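Local coordinates for Esterase/lipase-like protein (Caldicellulosiruptor lactoaceticus 6A, PDB 6A6O) that is a bifunctional hydrolase with acetyl esterase and 1,4-beta-xylosidase activity, at residues 207-213 with 236-242; 214-218 with 230-234; 22-27 with 40-44; 31-37 with 93-97. One frame throughout, in Å; residues are numbered along the deposited sequence.

In the fold
Interactions 3 and 4 lie on one side of the chain's centre, interactions 1 and 2 on the other. The centres of interactions 1 and 3 are about 31 Å apart. Along the chain interactions 3 and 4 both close before interactions 1 and 2 open. Interactions 3 and 4 alternate in sequence and touch where Trp24 meets Pro31. Interactions 1 and 2 share helix 228-239, and interaction 2 falls between the two segments of interaction 1; Val207 touches Phe233. Interactions 2 and 3 reach the same mixed sheet, one through strand 214-219, the other at outermost strand 21-22. The four contacts thus join loops and a helix near opposite ends of an alpha/beta-hydrolase-like sheet.

Interaction 1 (207-213 with 236-242); sequences VSSKTPP and ALKKHGV
Val207 and Val242 carry most of the apolar contact. Val207 lays CG2 against Ala236 CB at 3.8 Å. Its CG1 stands anti to the backbone N (chi1 172°), and this points it at the helix end, 3.6 Å from Ala236 O. Val242 meets backbone instead: its CG1 is 3.4 Å from Thr211 O, and CG2 touches Ser208 O. Leu237 adds its CD2, which reaches both Val207 CG1 and Thr211 CG2. The His240 ring lies against the loop. Val207 O sits over one face, toward the rim. Ser208 CA covers the same face in a CH-pi contact, 4.1 Å from the ring centroid.

The next shell shapes both partners. Ser208 N gives a straight bond to Thr211 OG1 (3.0 Å, 174°), and Ser208 OG forms an ST turn with Lys210 N. These back the type I turn 208-211, which Thr211 N closes on Ser208 O. Across from it, Gly241 completes a Schellman motif that ends helix 228-239. Water 1 donates to Ser209 O and to His240 O, the latter at 2.8 Å. The direct contact is therefore mainly apolar and C-H in character, while a water supplies a polar link between the turn and the helix end.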
loop_
_atom_site.group_PDB
_atom_site.type_symbol
_atom_site.label_atom_id
_atom_site.label_comp_id
_atom_site.label_asym_id
_atom_site.label_seq_id
_atom_site.Cartn_x
_atom_site.Cartn_y
_atom_site.Cartn_z
ATOM N N VAL A 207 -1.541 -6.681 -13.683
ATOM C CA VAL A 207 -1.844 -5.333 -14.147
ATOM C C VAL A 207 -2.860 -5.399 -15.282
ATOM O O VAL A 207 -2.789 -6.270 -16.158
ATOM C CB VAL A 207 -0.549 -4.630 -14.593
ATOM C CG1 VAL A 207 -0.852 -3.287 -15.262
ATOM C CG2 VAL A 207 0.341 -4.425 -13.409
ATOM N N SER A 208 -3.818 -4.476 -15.274
ATOM C CA SER A 208 -4.822 -4.364 -16.329
ATOM C C SER A 208 -4.930 -2.903 -16.745
ATOM O O SER A 208 -4.304 -2.024 -16.152
ATOM C CB SER A 208 -6.186 -4.874 -15.850
ATOM O OG SER A 208 -6.717 -4.003 -14.866
ATOM N N SER A 209 -5.761 -2.633 -17.756
ATOM C CA SER A 209 -5.976 -1.249 -18.166
ATOM C C SER A 209 -6.641 -0.413 -17.075
ATOM O O SER A 209 -6.581 0.823 -17.133
ATOM C CB SER A 209 -6.816 -1.204 -19.446
ATOM O OG SER A 209 -8.128 -1.649 -19.179
ATOM N N LYS A 210 -7.266 -1.046 -16.083
ATOM C CA LYS A 210 -7.904 -0.335 -14.981
ATOM C C LYS A 210 -6.980 -0.094 -13.790
ATOM O O LYS A 210 -7.386 0.586 -12.844
ATOM C CB LYS A 210 -9.139 -1.101 -14.492
ATOM C CG LYS A 210 -10.147 -1.415 -15.588
ATOM C CD LYS A 210 -10.573 -0.161 -16.318
ATOM C CE LYS A 210 -11.741 -0.456 -17.266
ATOM N NZ LYS A 210 -12.122 0.763 -18.048
ATOM N N THR A 211 -5.782 -0.657 -13.786
ATOM C CA THR A 211 -4.822 -0.339 -12.731
ATOM C C THR A 211 -4.606 1.174 -12.679
ATOM O O THR A 211 -4.456 1.811 -13.733
ATOM C CB THR A 211 -3.496 -1.062 -12.986
ATOM O OG1 THR A 211 -3.714 -2.475 -13.014
ATOM C CG2 THR A 211 -2.463 -0.741 -11.899
ATOM N N PRO A 212 -4.625 1.787 -11.494
ATOM C CA PRO A 212 -4.504 3.252 -11.400
ATOM C C PRO A 212 -3.097 3.729 -11.710
ATOM O O PRO A 212 -2.137 2.940 -11.704
ATOM C CB PRO A 212 -4.870 3.551 -9.934
ATOM C CG PRO A 212 -4.647 2.273 -9.213
ATOM C CD PRO A 212 -4.970 1.179 -10.197
ATOM N N PRO A 213 -2.939 5.027 -11.966
ATOM C CA PRO A 213 -1.597 5.594 -12.159
ATOM C C PRO A 213 -0.676 5.230 -11.002
ATOM O O PRO A 213 -1.077 5.259 -9.836
ATOM C CB PRO A 213 -1.851 7.106 -12.201
ATOM C CG PRO A 213 -3.291 7.258 -12.552
ATOM C CD PRO A 213 -4.004 6.046 -12.033
ATOM N N ALA A 236 4.708 -3.981 -17.264
ATOM C CA ALA A 236 3.303 -4.383 -17.304
ATOM C C ALA A 236 2.378 -3.172 -17.387
ATOM O O ALA A 236 1.378 -3.198 -18.116
ATOM C CB ALA A 236 2.972 -5.240 -16.078
ATOM N N LEU A 237 2.691 -2.104 -16.647
ATOM C CA LEU A 237 1.896 -0.880 -16.733
ATOM C C LEU A 237 1.880 -0.329 -18.158
ATOM O O LEU A 237 0.824 0.056 -18.679
ATOM C CB LEU A 237 2.442 0.166 -15.759
ATOM C CG LEU A 237 2.249 -0.108 -14.260
ATOM C CD1 LEU A 237 3.220 0.748 -13.453
ATOM C CD2 LEU A 237 0.797 0.155 -13.812
ATOM N N LYS A 238 3.045 -0.280 -18.809
ATOM C CA LYS A 238 3.075 0.177 -20.194
ATOM C C LYS A 238 2.290 -0.765 -21.093
ATOM O O LYS A 238 1.523 -0.323 -21.957
ATOM C CB LYS A 238 4.523 0.296 -20.683
ATOM C CG LYS A 238 4.641 0.478 -22.204
ATOM C CD LYS A 238 3.952 1.769 -22.667
ATOM C CE LYS A 238 3.732 1.756 -24.181
ATOM N NZ LYS A 238 5.035 1.783 -24.885
ATOM N N LYS A 239 2.481 -2.071 -20.919
ATOM C CA LYS A 239 1.752 -3.032 -21.739
ATOM C C LYS A 239 0.249 -2.764 -21.708
ATOM O O LYS A 239 -0.438 -2.929 -22.722
ATOM C CB LYS A 239 2.062 -4.452 -21.271
ATOM C CG LYS A 239 1.403 -5.573 -22.061
ATOM C CD LYS A 239 1.786 -6.918 -21.443
ATOM C CE LYS A 239 0.806 -8.032 -21.790
ATOM N NZ LYS A 239 1.270 -9.353 -21.248
ATOM N N HIS A 240 -0.272 -2.318 -20.570
ATOM C CA HIS A 240 -1.708 -2.105 -20.424
ATOM C C HIS A 240 -2.111 -0.647 -20.520
ATOM O O HIS A 240 -3.266 -0.310 -20.218
ATOM C CB HIS A 240 -2.184 -2.726 -19.114
ATOM C CG HIS A 240 -2.129 -4.216 -19.142
ATOM N ND1 HIS A 240 -3.135 -4.979 -19.690
ATOM C CD2 HIS A 240 -1.162 -5.084 -18.759
ATOM C CE1 HIS A 240 -2.804 -6.257 -19.617
ATOM N NE2 HIS A 240 -1.610 -6.347 -19.058
ATOM N N GLY A 241 -1.210 0.217 -20.969
ATOM C CA GLY A 241 -1.550 1.602 -21.228
ATOM C C GLY A 241 -1.703 2.486 -20.016
ATOM O O GLY A 241 -2.319 3.547 -20.121
ATOM N N VAL A 242 -1.174 2.084 -18.867
ATOM C CA VAL A 242 -1.304 2.858 -17.631
ATOM C C VAL A 242 -0.106 3.795 -17.545
ATOM O O VAL A 242 1.041 3.317 -17.541
ATOM C CB VAL A 242 -1.361 1.943 -16.402
ATOM C CG1 VAL A 242 -1.535 2.774 -15.137
ATOM C CG2 VAL A 242 -2.477 0.894 -16.542
HETATM O O HOH W 1 -4.883 1.801 -19.407
#

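Interaction 2 (214-218 with 230-234)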
loop_
_atom_site.group_PDB
_atom_site.type_symbol
_atom_site.label_atom_id
_atom_site.label_comp_id
_atom_site.label_asym_id
_atom_site.label_seq_id
_atom_site.Cartn_x
_atom_site.Cartn_y
_atom_site.Cartn_z
ATOM N N THR A 214 0.574 4.912 -11.336
ATOM C CA THR A 214 1.532 4.343 -10.394
ATOM C C THR A 214 2.847 5.111 -10.460
ATOM O O THR A 214 3.270 5.537 -11.534
ATOM C CB THR A 214 1.760 2.840 -10.697
ATOM O OG1 THR A 214 0.526 2.133 -10.549
ATOM C CG2 THR A 214 2.796 2.206 -9.737
ATOM N N PHE A 215 3.459 5.312 -9.293
ATOM C CA PHE A 215 4.787 5.898 -9.134
ATOM C C PHE A 215 5.642 4.837 -8.458
ATOM O O PHE A 215 5.230 4.286 -7.431
ATOM C CB PHE A 215 4.690 7.170 -8.262
ATOM C CG PHE A 215 6.017 7.827 -7.912
ATOM C CD1 PHE A 215 6.875 7.269 -6.966
ATOM C CD2 PHE A 215 6.350 9.062 -8.469
ATOM C CE1 PHE A 215 8.074 7.902 -6.630
ATOM C CE2 PHE A 215 7.541 9.710 -8.128
ATOM C CZ PHE A 215 8.405 9.136 -7.209
ATOM N N LEU A 216 6.812 4.535 -9.024
ATOM C CA LEU A 216 7.726 3.561 -8.429
ATOM C C LEU A 216 9.097 4.175 -8.224
ATOM O O LEU A 216 9.545 4.993 -9.033
ATOM C CB LEU A 216 7.930 2.307 -9.307
ATOM C CG LEU A 216 6.714 1.533 -9.801
ATOM C CD1 LEU A 216 6.297 2.085 -11.174
ATOM C CD2 LEU A 216 7.030 0.036 -9.889
ATOM N N TRP A 217 9.777 3.754 -7.155
ATOM C CA TRP A 217 11.202 4.049 -7.043
ATOM C C TRP A 217 11.938 2.880 -6.397
ATOM O O TRP A 217 11.345 2.039 -5.710
ATOM C CB TRP A 217 11.454 5.376 -6.299
ATOM C CG TRP A 217 11.305 5.322 -4.804
ATOM C CD1 TRP A 217 10.162 5.525 -4.081
ATOM C CD2 TRP A 217 12.346 5.073 -3.846
ATOM N NE1 TRP A 217 10.426 5.418 -2.729
ATOM C CE2 TRP A 217 11.755 5.138 -2.557
ATOM C CE3 TRP A 217 13.711 4.803 -3.949
ATOM C CZ2 TRP A 217 12.492 4.936 -1.380
ATOM C CZ3 TRP A 217 14.442 4.605 -2.782
ATOM C CH2 TRP A 217 13.827 4.673 -1.515
ATOM N N HIS A 218 13.249 2.825 -6.653
ATOM C CA HIS A 218 14.083 1.677 -6.300
ATOM C C HIS A 218 15.542 2.108 -6.394
ATOM O O HIS A 218 15.870 3.062 -7.098
ATOM C CB HIS A 218 13.824 0.494 -7.251
ATOM C CG HIS A 218 13.789 -0.855 -6.591
ATOM N ND1 HIS A 218 12.703 -1.696 -6.697
ATOM C CD2 HIS A 218 14.731 -1.544 -5.897
ATOM C CE1 HIS A 218 12.946 -2.815 -6.039
ATOM N NE2 HIS A 218 14.178 -2.756 -5.557
ATOM N N SER A 230 10.691 -3.693 -9.747
ATOM C CA SER A 230 10.092 -2.451 -10.226
ATOM C C SER A 230 10.082 -2.396 -11.745
ATOM O O SER A 230 9.122 -1.901 -12.337
ATOM C CB SER A 230 10.828 -1.232 -9.675
ATOM O OG SER A 230 10.526 -1.058 -8.301
ATOM N N LEU A 231 11.152 -2.878 -12.389
ATOM C CA LEU A 231 11.193 -2.881 -13.848
ATOM C C LEU A 231 10.086 -3.761 -14.436
ATOM O O LEU A 231 9.459 -3.393 -15.441
ATOM C CB LEU A 231 12.578 -3.343 -14.328
ATOM C CG LEU A 231 13.736 -2.414 -13.950
ATOM C CD1 LEU A 231 15.095 -3.077 -14.251
ATOM C CD2 LEU A 231 13.591 -1.093 -14.708
ATOM N N LEU A 232 9.841 -4.931 -13.832
ATOM C CA LEU A 232 8.766 -5.807 -14.302
ATOM C C LEU A 232 7.404 -5.140 -14.167
ATOM O O LEU A 232 6.553 -5.266 -15.059
ATOM C CB LEU A 232 8.771 -7.133 -13.529
ATOM C CG LEU A 232 9.858 -8.148 -13.871
ATOM C CD1 LEU A 232 9.837 -9.292 -12.862
ATOM C CD2 LEU A 232 9.642 -8.675 -15.272
ATOM N N PHE A 233 7.152 -4.468 -13.040
ATOM C CA PHE A 233 5.851 -3.835 -12.877
ATOM C C PHE A 233 5.689 -2.694 -13.877
ATOM O O PHE A 233 4.610 -2.520 -14.461
ATOM C CB PHE A 233 5.667 -3.353 -11.433
ATOM C CG PHE A 233 4.223 -3.166 -11.036
ATOM C CD1 PHE A 233 3.441 -4.264 -10.678
ATOM C CD2 PHE A 233 3.653 -1.900 -11.004
ATOM C CE1 PHE A 233 2.106 -4.095 -10.299
ATOM C CE2 PHE A 233 2.316 -1.722 -10.639
ATOM C CZ PHE A 233 1.544 -2.827 -10.283
ATOM N N ALA A 234 6.770 -1.949 -14.131
ATOM C CA ALA A 234 6.729 -0.878 -15.125
ATOM C C ALA A 234 6.416 -1.423 -16.517
ATOM O O ALA A 234 5.593 -0.851 -17.245
ATOM C CB ALA A 234 8.062 -0.121 -15.120
#
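Leu216 and Ser230 bury the most surface here, and Phe233 follows. Leu216 sends CD2 down onto the helix, 3.8 Å from Ser230 O and 4.0 Å from Phe233 CB. The same methyl touches Ser230 CB and Phe233 CD2, meeting the ring obliquely. It therefore fits between one helical turn's two inward residues. Phe233 CG is anti to the backbone N (chi1 -158°), which swings the ring toward the start of the strand. There its CE2 meets Thr214 CG2 at 4.1 Å, the two side chains crossing at about a right angle. The hydroxyl of Thr214 is engaged elsewhere, with Pro212 O.

Ser230 supplies the polar end. Its OG lies at the edge of the His218 ring, in the ring plane, and bonds to ND1. The bond is short and straight, 2.8 Å and 171°; either atom could be the donor. His218 NE2 is bonded to Val225 O, so both ring nitrogens are held and the rotation of the ring is fixed. Replacing His218 by an alanine is likely to leave Ser230 OG and Val225 O without their ring partner.

The strand and helix run nearly antiparallel (157°), as the first two elements of a beta-alpha-beta unit completed by strand 244-249. His218 also touches residues of a probable Ser-His-Asp triad. Methyl packing at one end and a buried, in-plane hydrogen bond at the other together set the helix on the strand, with the polar end nearer the likely active site.

Interaction 3 (22-27 with 40-44)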
loop_
_atom_site.group_PDB
_atom_site.type_symbol
_atom_site.label_atom_id
_atom_site.label_comp_id
_atom_site.label_asym_id
_atom_site.label_seq_id
_atom_site.Cartn_x
_atom_site.Cartn_y
_atom_site.Cartn_z
ATOM N N PRO A 22 -10.194 -0.229 14.035
ATOM C CA PRO A 22 -10.245 -1.627 13.594
ATOM C C PRO A 22 -10.869 -1.710 12.211
ATOM O O PRO A 22 -11.805 -0.975 11.886
ATOM C CB PRO A 22 -11.111 -2.311 14.664
ATOM C CG PRO A 22 -11.886 -1.201 15.291
ATOM C CD PRO A 22 -10.993 0.001 15.253
ATOM N N LEU A 23 -10.302 -2.578 11.366
ATOM C CA LEU A 23 -10.873 -2.757 10.039
ATOM C C LEU A 23 -12.274 -3.339 10.110
ATOM O O LEU A 23 -13.115 -3.026 9.260
ATOM C CB LEU A 23 -9.974 -3.648 9.188
ATOM C CG LEU A 23 -8.541 -3.145 9.062
ATOM C CD1 LEU A 23 -7.788 -3.996 8.044
ATOM C CD2 LEU A 23 -8.525 -1.677 8.670
ATOM N N TRP A 24 -12.538 -4.178 11.112
ATOM C CA TRP A 24 -13.858 -4.750 11.354
ATOM C C TRP A 24 -14.288 -4.376 12.766
ATOM O O TRP A 24 -13.594 -4.712 13.732
ATOM C CB TRP A 24 -13.848 -6.272 11.175
ATOM C CG TRP A 24 -13.705 -6.686 9.737
ATOM C CD1 TRP A 24 -14.705 -6.846 8.827
ATOM C CD2 TRP A 24 -12.480 -6.963 9.042
ATOM N NE1 TRP A 24 -14.184 -7.217 7.607
ATOM C CE2 TRP A 24 -12.820 -7.296 7.712
ATOM C CE3 TRP A 24 -11.136 -6.971 9.418
ATOM C CZ2 TRP A 24 -11.861 -7.627 6.753
ATOM C CZ3 TRP A 24 -10.177 -7.302 8.462
ATOM C CH2 TRP A 24 -10.550 -7.631 7.151
ATOM N N GLU A 25 -15.404 -3.649 12.868
ATOM C CA GLU A 25 -16.014 -3.297 14.148
ATOM C C GLU A 25 -16.057 -4.487 15.104
ATOM O O GLU A 25 -15.569 -4.418 16.240
ATOM C CB GLU A 25 -17.429 -2.771 13.890
ATOM C CG GLU A 25 -17.889 -1.629 14.775
ATOM C CD GLU A 25 -19.321 -1.219 14.464
ATOM O OE1 GLU A 25 -19.796 -0.210 15.029
ATOM O OE2 GLU A 25 -19.972 -1.910 13.647
ATOM N N ASN A 26 -16.633 -5.592 14.635
ATOM C CA ASN A 26 -16.790 -6.816 15.412
ATOM C C ASN A 26 -15.664 -7.785 15.068
ATOM O O ASN A 26 -15.542 -8.213 13.915
ATOM C CB ASN A 26 -18.153 -7.446 15.121
ATOM C CG ASN A 26 -18.482 -8.603 16.052
ATOM O OD1 ASN A 26 -17.643 -9.052 16.838
ATOM N ND2 ASN A 26 -19.713 -9.100 15.958
ATOM N N GLN A 27 -14.852 -8.139 16.071
ATOM C CA GLN A 27 -13.775 -9.099 15.855
ATOM C C GLN A 27 -14.281 -10.417 15.285
ATOM O O GLN A 27 -13.512 -11.142 14.642
ATOM C CB GLN A 27 -13.023 -9.366 17.160
ATOM C CG GLN A 27 -12.392 -8.140 17.786
ATOM C CD GLN A 27 -11.350 -8.491 18.828
ATOM O OE1 GLN A 27 -11.162 -9.662 19.174
ATOM N NE2 GLN A 27 -10.660 -7.474 19.336
ATOM N N VAL A 40 -5.174 -7.369 16.269
ATOM C CA VAL A 40 -6.368 -6.980 15.523
ATOM C C VAL A 40 -5.934 -6.035 14.405
ATOM O O VAL A 40 -5.408 -4.953 14.698
ATOM C CB VAL A 40 -7.403 -6.308 16.434
ATOM C CG1 VAL A 40 -8.582 -5.816 15.616
ATOM C CG2 VAL A 40 -7.856 -7.284 17.515
ATOM N N PRO A 41 -6.127 -6.386 13.128
ATOM C CA PRO A 41 -5.714 -5.473 12.052
ATOM C C PRO A 41 -6.501 -4.175 12.119
ATOM O O PRO A 41 -7.695 -4.159 12.440
ATOM C CB PRO A 41 -6.019 -6.262 10.769
ATOM C CG PRO A 41 -7.088 -7.236 11.175
ATOM C CD PRO A 41 -6.738 -7.618 12.596
ATOM N N HIS A 42 -5.818 -3.075 11.829
ATOM C CA HIS A 42 -6.404 -1.765 12.060
ATOM C C HIS A 42 -5.646 -0.720 11.257
ATOM O O HIS A 42 -4.545 -0.965 10.758
ATOM C CB HIS A 42 -6.365 -1.408 13.550
ATOM C CG HIS A 42 -4.979 -1.296 14.108
ATOM N ND1 HIS A 42 -4.250 -2.390 14.517
ATOM C CD2 HIS A 42 -4.192 -0.216 14.333
ATOM C CE1 HIS A 42 -3.071 -1.993 14.962
ATOM N NE2 HIS A 42 -3.014 -0.676 14.865
ATOM N N LEU A 43 -6.252 0.462 11.165
ATOM C CA LEU A 43 -5.620 1.664 10.626
ATOM C C LEU A 43 -5.222 2.596 11.767
ATOM O O LEU A 43 -5.898 2.659 12.792
ATOM C CB LEU A 43 -6.575 2.404 9.693
ATOM C CG LEU A 43 -6.895 1.716 8.372
ATOM C CD1 LEU A 43 -8.263 2.149 7.872
ATOM C CD2 LEU A 43 -5.798 2.041 7.350
ATOM N N VAL A 44 -4.121 3.313 11.591
ATOM C CA VAL A 44 -3.766 4.413 12.488
ATOM C C VAL A 44 -3.911 5.710 11.704
ATOM O O VAL A 44 -3.177 5.920 10.727
ATOM C CB VAL A 44 -2.347 4.280 13.061
ATOM C CG1 VAL A 44 -2.061 5.470 13.963
ATOM C CG2 VAL A 44 -2.192 2.977 13.839
HETATM O O HOH W 2 -10.294 -5.391 12.670
#
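Pro22 and His42 form an antiparallel, non-hydrogen-bonded bridge at the margin of the central sheet, where the outermost strand 21-22 meets strand 42-46. Their CA atoms are 4.1 Å apart, and Pro22 CA also lies against His42 CB.

Just beyond the bridge, Leu23 N donates to Pro41 O (3.2 Å, 175°), tilted 28° from the carbonyl plane. Water 2 also donates to Pro41 O and accepts from Trp24 N, so that carbonyl receives two donors. Leu23 then spreads its methyls. CD1 touches Pro41 CB at 4.0 Å, while CD2 meets Leu43 CG at 3.8 Å, the side chains of Leu23 and Leu43 crossing at about a right angle. Trp24 offers the edge of its six-membered ring: CZ3 is 4.1 Å from Pro41 CG, near the ring plane. Farther along, the extended Gln27 brings NE2 across Val40 CG2.

The His42 ring leads away from Pro22. With chi1 at 63°, CG sits between the backbone N and the carbonyl carbon, and ND1 reaches back to Val40 O at 2.8 Å. Val40 O meets the ring at its edge, in its plane, and this bond fixes how the imidazole is turned.

Strand 86-91 flanks strand 42-46 on the other side, with His42 and Val44 bonded to Asn91 and Val89. Helix 101-115 packs against Leu23, Trp24 and Pro41 through Asp105, and its Arg108 bonds to Leu23 O.

Interaction 4 (31-37 with 93-97)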
loop_
_atom_site.group_PDB
_atom_site.type_symbol
_atom_site.label_atom_id
_atom_site.label_comp_id
_atom_site.label_asym_id
_atom_site.label_seq_id
_atom_site.Cartn_x
_atom_site.Cartn_y
_atom_site.Cartn_z
ATOM N N PRO A 31 -12.214 -11.916 8.708
ATOM C CA PRO A 31 -12.031 -13.185 7.990
ATOM C C PRO A 31 -10.701 -13.833 8.347
ATOM O O PRO A 31 -9.683 -13.155 8.504
ATOM C CB PRO A 31 -12.085 -12.774 6.511
ATOM C CG PRO A 31 -11.782 -11.305 6.492
ATOM C CD PRO A 31 -12.332 -10.768 7.795
ATOM N N LEU A 32 -10.722 -15.161 8.485
ATOM C CA LEU A 32 -9.536 -15.965 8.780
ATOM C C LEU A 32 -8.882 -15.563 10.098
ATOM O O LEU A 32 -7.685 -15.789 10.306
ATOM C CB LEU A 32 -8.519 -15.897 7.623
ATOM C CG LEU A 32 -9.130 -16.173 6.242
ATOM C CD1 LEU A 32 -8.097 -16.044 5.127
ATOM C CD2 LEU A 32 -9.767 -17.545 6.192
ATOM N N PHE A 33 -9.660 -14.986 11.011
ATOM C CA PHE A 33 -9.117 -14.540 12.285
ATOM C C PHE A 33 -8.765 -15.727 13.173
ATOM O O PHE A 33 -9.489 -16.729 13.227
ATOM C CB PHE A 33 -10.123 -13.631 12.985
ATOM C CG PHE A 33 -9.562 -12.904 14.172
ATOM C CD1 PHE A 33 -8.564 -11.958 14.015
ATOM C CD2 PHE A 33 -10.040 -13.163 15.446
ATOM C CE1 PHE A 33 -8.051 -11.286 15.111
ATOM C CE2 PHE A 33 -9.526 -12.496 16.541
ATOM C CZ PHE A 33 -8.533 -11.559 16.372
ATOM N N ASP A 34 -7.633 -15.617 13.860
ATOM C CA ASP A 34 -7.197 -16.604 14.842
ATOM C C ASP A 34 -7.325 -15.988 16.230
ATOM O O ASP A 34 -6.420 -15.258 16.670
ATOM C CB ASP A 34 -5.754 -17.038 14.573
ATOM C CG ASP A 34 -5.199 -17.962 15.647
ATOM O OD1 ASP A 34 -5.974 -18.463 16.486
ATOM O OD2 ASP A 34 -3.971 -18.186 15.648
ATOM N N PRO A 35 -8.407 -16.262 16.963
ATOM C CA PRO A 35 -8.614 -15.579 18.252
ATOM C C PRO A 35 -7.521 -15.851 19.276
ATOM O O PRO A 35 -7.363 -15.054 20.209
ATOM C CB PRO A 35 -9.976 -16.109 18.714
ATOM C CG PRO A 35 -10.138 -17.417 18.008
ATOM C CD PRO A 35 -9.453 -17.259 16.680
ATOM N N ALA A 36 -6.745 -16.929 19.122
ATOM C CA ALA A 36 -5.575 -17.129 19.971
ATOM C C ALA A 36 -4.525 -16.044 19.764
ATOM O O ALA A 36 -3.713 -15.801 20.663
ATOM C CB ALA A 36 -4.961 -18.505 19.703
ATOM N N ASN A 37 -4.525 -15.392 18.599
ATOM C CA ASN A 37 -3.568 -14.339 18.283
ATOM C C ASN A 37 -4.158 -12.989 18.671
ATOM O O ASN A 37 -5.243 -12.638 18.186
ATOM C CB ASN A 37 -3.240 -14.376 16.796
ATOM C CG ASN A 37 -2.055 -13.500 16.416
ATOM O OD1 ASN A 37 -1.785 -12.473 17.041
ATOM N ND2 ASN A 37 -1.350 -13.902 15.361
ATOM N N ARG A 93 -2.223 -7.814 8.946
ATOM C CA ARG A 93 -1.766 -9.036 9.593
ATOM C C ARG A 93 -0.484 -9.561 8.954
ATOM O O ARG A 93 -0.265 -9.431 7.741
ATOM C CB ARG A 93 -2.852 -10.103 9.524
ATOM C CG ARG A 93 -3.901 -9.958 10.617
ATOM C CD ARG A 93 -5.047 -10.930 10.424
ATOM N NE ARG A 93 -5.986 -10.495 9.400
ATOM C CZ ARG A 93 -7.051 -11.192 9.031
ATOM N NH1 ARG A 93 -7.296 -12.372 9.599
ATOM N NH2 ARG A 93 -7.863 -10.727 8.093
ATOM N N VAL A 94 0.357 -10.177 9.787
ATOM C CA VAL A 94 1.622 -10.760 9.376
ATOM C C VAL A 94 1.740 -12.159 9.983
ATOM O O VAL A 94 0.832 -12.636 10.659
ATOM C CB VAL A 94 2.825 -9.881 9.775
ATOM C CG1 VAL A 94 2.789 -8.558 9.023
ATOM C CG2 VAL A 94 2.846 -9.638 11.294
ATOM N N GLN A 95 2.882 -12.798 9.733
ATOM C CA GLN A 95 3.175 -14.133 10.237
ATOM C C GLN A 95 2.828 -14.226 11.724
ATOM O O GLN A 95 3.179 -13.325 12.492
ATOM C CB GLN A 95 4.660 -14.438 10.022
ATOM C CG GLN A 95 5.064 -15.892 10.166
ATOM C CD GLN A 95 6.528 -16.107 9.832
ATOM O OE1 GLN A 95 7.416 -15.625 10.540
ATOM N NE2 GLN A 95 6.787 -16.819 8.744
ATOM N N PRO A 96 2.168 -15.311 12.176
ATOM C CA PRO A 96 1.889 -16.555 11.449
ATOM C C PRO A 96 0.674 -16.527 10.537
ATOM O O PRO A 96 0.322 -17.566 9.986
ATOM C CB PRO A 96 1.671 -17.571 12.580
ATOM C CG PRO A 96 1.099 -16.769 13.675
ATOM C CD PRO A 96 1.728 -15.397 13.583
ATOM N N TYR A 97 0.014 -15.384 10.392
ATOM C CA TYR A 97 -0.996 -15.309 9.351
ATOM C C TYR A 97 -0.324 -15.474 7.991
ATOM O O TYR A 97 0.871 -15.208 7.825
ATOM C CB TYR A 97 -1.753 -13.984 9.405
ATOM C CG TYR A 97 -2.786 -13.879 10.513
ATOM C CD1 TYR A 97 -4.052 -14.428 10.363
ATOM C CD2 TYR A 97 -2.497 -13.211 11.696
ATOM C CE1 TYR A 97 -5.009 -14.318 11.368
ATOM C CE2 TYR A 97 -3.445 -13.096 12.706
ATOM C CZ TYR A 97 -4.693 -13.652 12.534
ATOM O OH TYR A 97 -5.634 -13.538 13.529
HETATM O O HOH W 3 -4.921 -12.170 15.551
HETATM O O HOH W 4 0.749 -12.105 13.811
#
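Tyr97 presents its ring edge to loop 31-37. Leu32 O lies there in plane, 3.2 Å from Tyr97 CE1, and Arg93 CD sits over the centre of one face. The Arg93 guanidinium is also met at its edge: NH1 and NH2 both donate to Pro31 O, at 2.7 and 3.1 Å. That oxygen lies in the guanidinium plane, so the grip is end-on and flat. The bend at chi3 (-78°) carries the arginine tip past the tyrosine to this carbonyl.

Tyr97 OH accepts from Asp34 N (2.9 Å, 167°) and touches Phe33 CD1. Asn37 ND2 comes obliquely to Tyr97 CE2, at 3.5 Å, with the amide and ring planes 27° apart. Water 4 links Asn37 ND2 to Gln95 O. A phenylalanine in place of Tyr97 would probably leave Asp34 N without its acceptor. Asp34 also starts the type I turn 34-37, where its OD1 makes an Asx turn with Ala36 N.

The contact joins the loop before strand 42-46 to the one after strand 86-91. Helix 101-115 borders it: Arg93 NH2 has a salt bridge to Asp105, and Pro31 and Leu32 rest on Leu104.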